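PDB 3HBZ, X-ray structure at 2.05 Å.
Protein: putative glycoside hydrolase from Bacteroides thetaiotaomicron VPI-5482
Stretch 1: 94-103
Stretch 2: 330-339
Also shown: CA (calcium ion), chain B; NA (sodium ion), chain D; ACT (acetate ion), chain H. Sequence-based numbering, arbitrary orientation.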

# COMPACT_ATOMS: atom_id res chain seq x y z
N THR A 94 12.83 -11.01 -3.95
CA THR A 94 11.99 -12.09 -4.41
C THR A 94 10.90 -11.52 -5.32
O THR A 94 10.71 -10.33 -5.41
CB THR A 94 11.31 -12.82 -3.22
OG1 THR A 94 10.73 -11.84 -2.35
CG2 THR A 94 12.33 -13.64 -2.45
N GLU A 95 10.23 -12.40 -6.04
CA GLU A 95 9.16 -11.98 -6.92
C GLU A 95 7.89 -11.70 -6.09
O GLU A 95 7.77 -12.16 -4.98
CB GLU A 95 8.97 -13.01 -8.04
CG GLU A 95 8.49 -14.38 -7.64
CD GLU A 95 8.56 -15.42 -8.80
OE1 GLU A 95 9.27 -15.18 -9.81
OE2 GLU A 95 7.91 -16.48 -8.67
N LEU A 96 6.99 -10.87 -6.61
CA LEU A 96 5.80 -10.47 -5.86
C LEU A 96 5.07 -11.70 -5.29
O LEU A 96 4.93 -12.69 -5.97
CB LEU A 96 4.88 -9.70 -6.81
CG LEU A 96 3.93 -8.70 -6.21
CD1 LEU A 96 4.67 -7.66 -5.32
CD2 LEU A 96 3.10 -8.01 -7.33
N ALA A 97 4.58 -11.60 -4.07
CA ALA A 97 3.79 -12.68 -3.46
C ALA A 97 2.44 -12.70 -4.17
O ALA A 97 1.97 -11.65 -4.60
CB ALA A 97 3.57 -12.37 -1.94
N THR A 98 1.81 -13.88 -4.26
CA THR A 98 0.53 -14.04 -4.99
C THR A 98 -0.57 -14.81 -4.23
O THR A 98 -1.66 -15.01 -4.77
CB THR A 98 0.73 -14.74 -6.36
OG1 THR A 98 1.10 -16.12 -6.16
CG2 THR A 98 1.78 -14.00 -7.20
N ILE A 99 -0.29 -15.21 -2.99
CA ILE A 99 -1.23 -15.99 -2.18
C ILE A 99 -1.42 -15.23 -0.87
O ILE A 99 -0.46 -15.05 -0.14
CB ILE A 99 -0.72 -17.42 -1.89
CG1 ILE A 99 -0.43 -18.19 -3.18
CG2 ILE A 99 -1.69 -18.21 -0.97
CD1 ILE A 99 -1.62 -18.77 -3.86
N TYR A 100 -2.65 -14.81 -0.58
CA TYR A 100 -2.90 -13.87 0.52
C TYR A 100 -3.92 -14.42 1.49
O TYR A 100 -5.10 -14.51 1.17
CB TYR A 100 -3.42 -12.55 -0.04
CG TYR A 100 -2.68 -12.08 -1.27
CD1 TYR A 100 -1.31 -11.89 -1.24
CD2 TYR A 100 -3.35 -11.84 -2.45
CE1 TYR A 100 -0.63 -11.46 -2.36
CE2 TYR A 100 -2.68 -11.42 -3.59
CZ TYR A 100 -1.32 -11.21 -3.54
OH TYR A 100 -0.67 -10.76 -4.68
N ASN A 101 -3.47 -14.78 2.69
CA ASN A 101 -4.36 -15.33 3.71
C ASN A 101 -4.63 -14.36 4.88
O ASN A 101 -5.42 -14.64 5.78
CB ASN A 101 -3.77 -16.66 4.21
CG ASN A 101 -4.01 -17.82 3.23
OD1 ASN A 101 -5.14 -18.18 2.97
ND2 ASN A 101 -2.95 -18.38 2.70
N PHE A 102 -3.96 -13.22 4.85
CA PHE A 102 -4.17 -12.12 5.78
C PHE A 102 -3.97 -12.49 7.24
O PHE A 102 -4.64 -11.93 8.12
CB PHE A 102 -5.54 -11.47 5.49
CG PHE A 102 -5.63 -10.95 4.08
CD1 PHE A 102 -4.97 -9.79 3.74
CD2 PHE A 102 -6.22 -11.68 3.07
CE1 PHE A 102 -4.97 -9.34 2.42
CE2 PHE A 102 -6.22 -11.22 1.76
CZ PHE A 102 -5.59 -10.04 1.46
N GLU A 103 -3.03 -13.42 7.49
CA GLU A 103 -2.69 -13.85 8.82
C GLU A 103 -1.62 -12.97 9.49
O GLU A 103 -1.59 -12.84 10.70
CB GLU A 103 -2.20 -15.31 8.85
CG GLU A 103 -3.10 -16.38 8.16
CD GLU A 103 -4.53 -16.34 8.68
OE1 GLU A 103 -4.73 -15.98 9.86
OE2 GLU A 103 -5.46 -16.65 7.90
CA CA B . -7.22 -16.02 6.52
NA NA D . 1.53 -15.11 1.16
C ACT H . 7.01 -11.53 -9.72
O ACT H . 7.27 -11.52 -10.88
OXT ACT H . 7.57 -10.50 -9.23
CH3 ACT H . 6.09 -12.63 -9.08
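Stretch 2 330-339: LIDEVELIYR

Short antiparallel pairings between segments far apart in sequence can be held by a few backbone hydrogen bonds and, at one end, by a shared metal ion, and residues 94-103 and 330-339 of this putative glycoside hydrolase illustrate the principle well. Stretch 1 is mostly loop, extended enough at Ile99 and Tyr100 to form a brief strand. Stretch 2 is largely extended, but it turns a corner at Glu333, whose phi/psi of 54/56° is left-handed, so that the strand through Leu330, Ile331 and Asp332 and the strand that follows the corner belong to different sheets or faces. The touching parts run in nearly opposite directions, 159° apart end to end. In register, Thr98 lies across from Leu336, Ile99 from Glu335, Tyr100 from Val334 and Asn101 from Glu333, with CA-CA separations of 4.7 to 5.1 Å.

Three backbone hydrogen bonds fix this register. Tyr100 and Val334 form a reciprocal pair, Tyr100 N donating to Val334 O at 2.9 Å and Val334 N to Tyr100 O at 3.0 Å; Leu336 N then donates to Thr98 O at 2.8 Å. Between them, Ile99 and Glu335 make the non-hydrogen-bonded pair, and there Glu335 CA approaches Thr98 O at 3.3 Å in a CA-H...O contact.

Because side chains alternate along a strand, the two bridged pairs occupy different faces. On one, Ile99 CD1 comes within 3.2 Å of Glu335 OE2, a close approach in an exposed part of the contact. On the other, Tyr100 packs against Val334, with CD2 of the tyrosine 3.7 Å from CG1 of the valine. The Tyr100 side chain also touches Leu336, its OH lying 3.9 Å from Leu336 CB, while the same Tyr100 OH donates a hydrogen bond to Ala97 O at 2.8 Å, a link within stretch 1. Farther along, Thr98 CG2 meets Tyr338 CE2 at 3.9 Å.

Past the bridge, Phe102, itself in a left-handed backbone conformation (59/32°), directs its CB toward stretch 2. Its CE2 lies 3.8 Å from both Ile331 CG2 and Val334 CG2, the valine methyl sitting at the ring edge, so one aromatic ring contacts residues before and after the corner.

The calcium ion secures this same end. It is bound by Asn101 O at 2.4 Å and Glu103 OE2 at 2.3 Å from stretch 1, by Asp332 OD1 at 2.5 Å and OD2 at 2.6 Å from stretch 2, by a water, and by two atoms elsewhere in the structure. Shared coordination accounts for Asn101 O standing only 3.0 Å from Asp332 OD1 without a hydrogen bond. That carboxylate oxygen, Asp332 OD1, also accepts a hydrogen bond from Glu333 N at 2.9 Å, tying the metal site to the corner. The bound water in turn donates to Asn101 OD1 at 2.7 Å.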

# COMPACT_ATOMS: atom_id res chain seq x y z
N LEU A 330 -15.04 -7.51 4.32
CA LEU A 330 -14.11 -8.55 4.77
C LEU A 330 -13.55 -9.33 3.60
O LEU A 330 -14.28 -9.68 2.67
CB LEU A 330 -14.80 -9.52 5.78
CG LEU A 330 -15.50 -8.94 6.98
CD1 LEU A 330 -16.10 -10.12 7.86
CD2 LEU A 330 -14.56 -7.94 7.81
N ILE A 331 -12.24 -9.58 3.61
CA ILE A 331 -11.57 -10.24 2.50
C ILE A 331 -10.72 -11.36 3.03
O ILE A 331 -10.05 -11.18 4.06
CB ILE A 331 -10.68 -9.25 1.71
CG1 ILE A 331 -11.51 -8.18 0.96
CG2 ILE A 331 -9.72 -9.98 0.79
CD1 ILE A 331 -12.27 -8.72 -0.29
N ASP A 332 -10.77 -12.53 2.39
CA ASP A 332 -9.89 -13.61 2.77
C ASP A 332 -9.58 -14.54 1.60
O ASP A 332 -10.31 -14.58 0.60
CB ASP A 332 -10.48 -14.42 3.93
CG ASP A 332 -9.39 -15.04 4.85
OD1 ASP A 332 -8.19 -14.85 4.55
OD2 ASP A 332 -9.74 -15.74 5.84
N GLU A 333 -8.48 -15.29 1.74
CA GLU A 333 -8.09 -16.36 0.79
C GLU A 333 -8.01 -15.85 -0.65
O GLU A 333 -8.64 -16.40 -1.56
CB GLU A 333 -9.05 -17.54 0.88
CG GLU A 333 -9.05 -18.25 2.22
CD GLU A 333 -9.91 -19.53 2.26
OE1 GLU A 333 -10.51 -19.91 1.23
OE2 GLU A 333 -9.97 -20.17 3.35
N VAL A 334 -7.20 -14.83 -0.88
CA VAL A 334 -7.15 -14.24 -2.21
C VAL A 334 -5.94 -14.82 -2.91
O VAL A 334 -4.92 -15.10 -2.28
CB VAL A 334 -7.01 -12.67 -2.14
CG1 VAL A 334 -6.89 -12.05 -3.52
CG2 VAL A 334 -8.19 -12.08 -1.41
N GLU A 335 -6.04 -14.92 -4.23
CA GLU A 335 -4.93 -15.35 -5.05
C GLU A 335 -4.80 -14.50 -6.31
O GLU A 335 -5.77 -14.29 -7.04
CB GLU A 335 -5.10 -16.85 -5.43
CG GLU A 335 -3.86 -17.34 -6.06
CD GLU A 335 -3.83 -18.84 -6.32
OE1 GLU A 335 -4.85 -19.52 -6.09
OE2 GLU A 335 -2.75 -19.30 -6.77
N LEU A 336 -3.59 -14.06 -6.60
CA LEU A 336 -3.26 -13.55 -7.94
C LEU A 336 -2.80 -14.72 -8.82
O LEU A 336 -1.69 -15.26 -8.66
CB LEU A 336 -2.18 -12.47 -7.82
CG LEU A 336 -1.76 -11.83 -9.14
CD1 LEU A 336 -2.96 -11.21 -9.86
CD2 LEU A 336 -0.60 -10.80 -8.86
N ILE A 337 -3.66 -15.14 -9.75
CA ILE A 337 -3.39 -16.29 -10.62
C ILE A 337 -2.78 -15.76 -11.92
O ILE A 337 -3.29 -14.79 -12.50
CB ILE A 337 -4.69 -17.11 -10.93
CG1 ILE A 337 -5.34 -17.60 -9.60
CG2 ILE A 337 -4.41 -18.34 -11.88
CD1 ILE A 337 -6.82 -18.02 -9.72
N TYR A 338 -1.68 -16.37 -12.33
CA TYR A 338 -0.97 -16.00 -13.54
C TYR A 338 -0.67 -17.21 -14.46
O TYR A 338 -0.70 -18.38 -14.04
CB TYR A 338 0.32 -15.27 -13.19
CG TYR A 338 1.29 -16.03 -12.32
CD1 TYR A 338 2.23 -16.89 -12.89
CD2 TYR A 338 1.27 -15.89 -10.94
CE1 TYR A 338 3.14 -17.59 -12.10
CE2 TYR A 338 2.19 -16.58 -10.13
CZ TYR A 338 3.12 -17.43 -10.74
OH TYR A 338 4.02 -18.12 -9.99
N ARG A 339 -0.41 -16.91 -15.72
CA ARG A 339 -0.22 -17.98 -16.71
C ARG A 339 1.09 -18.73 -16.46
O ARG A 339 2.11 -18.07 -16.21
CB ARG A 339 -0.20 -17.41 -18.10
CG ARG A 339 -0.08 -18.52 -19.19
CD ARG A 339 -0.31 -17.95 -20.56
NE ARG A 339 -1.65 -17.38 -20.54
CZ ARG A 339 -2.01 -16.25 -21.14
NH1 ARG A 339 -1.11 -15.53 -21.83
NH2 ARG A 339 -3.28 -15.83 -21.02
O HOH W 1 -6.84 -17.90 5.11
O HOH W 2 -0.57 -14.88 2.99
O HOH W 3 2.57 -15.03 3.51
O HOH W 4 1.20 -17.84 1.42
O HOH W 5 3.65 -15.04 0.68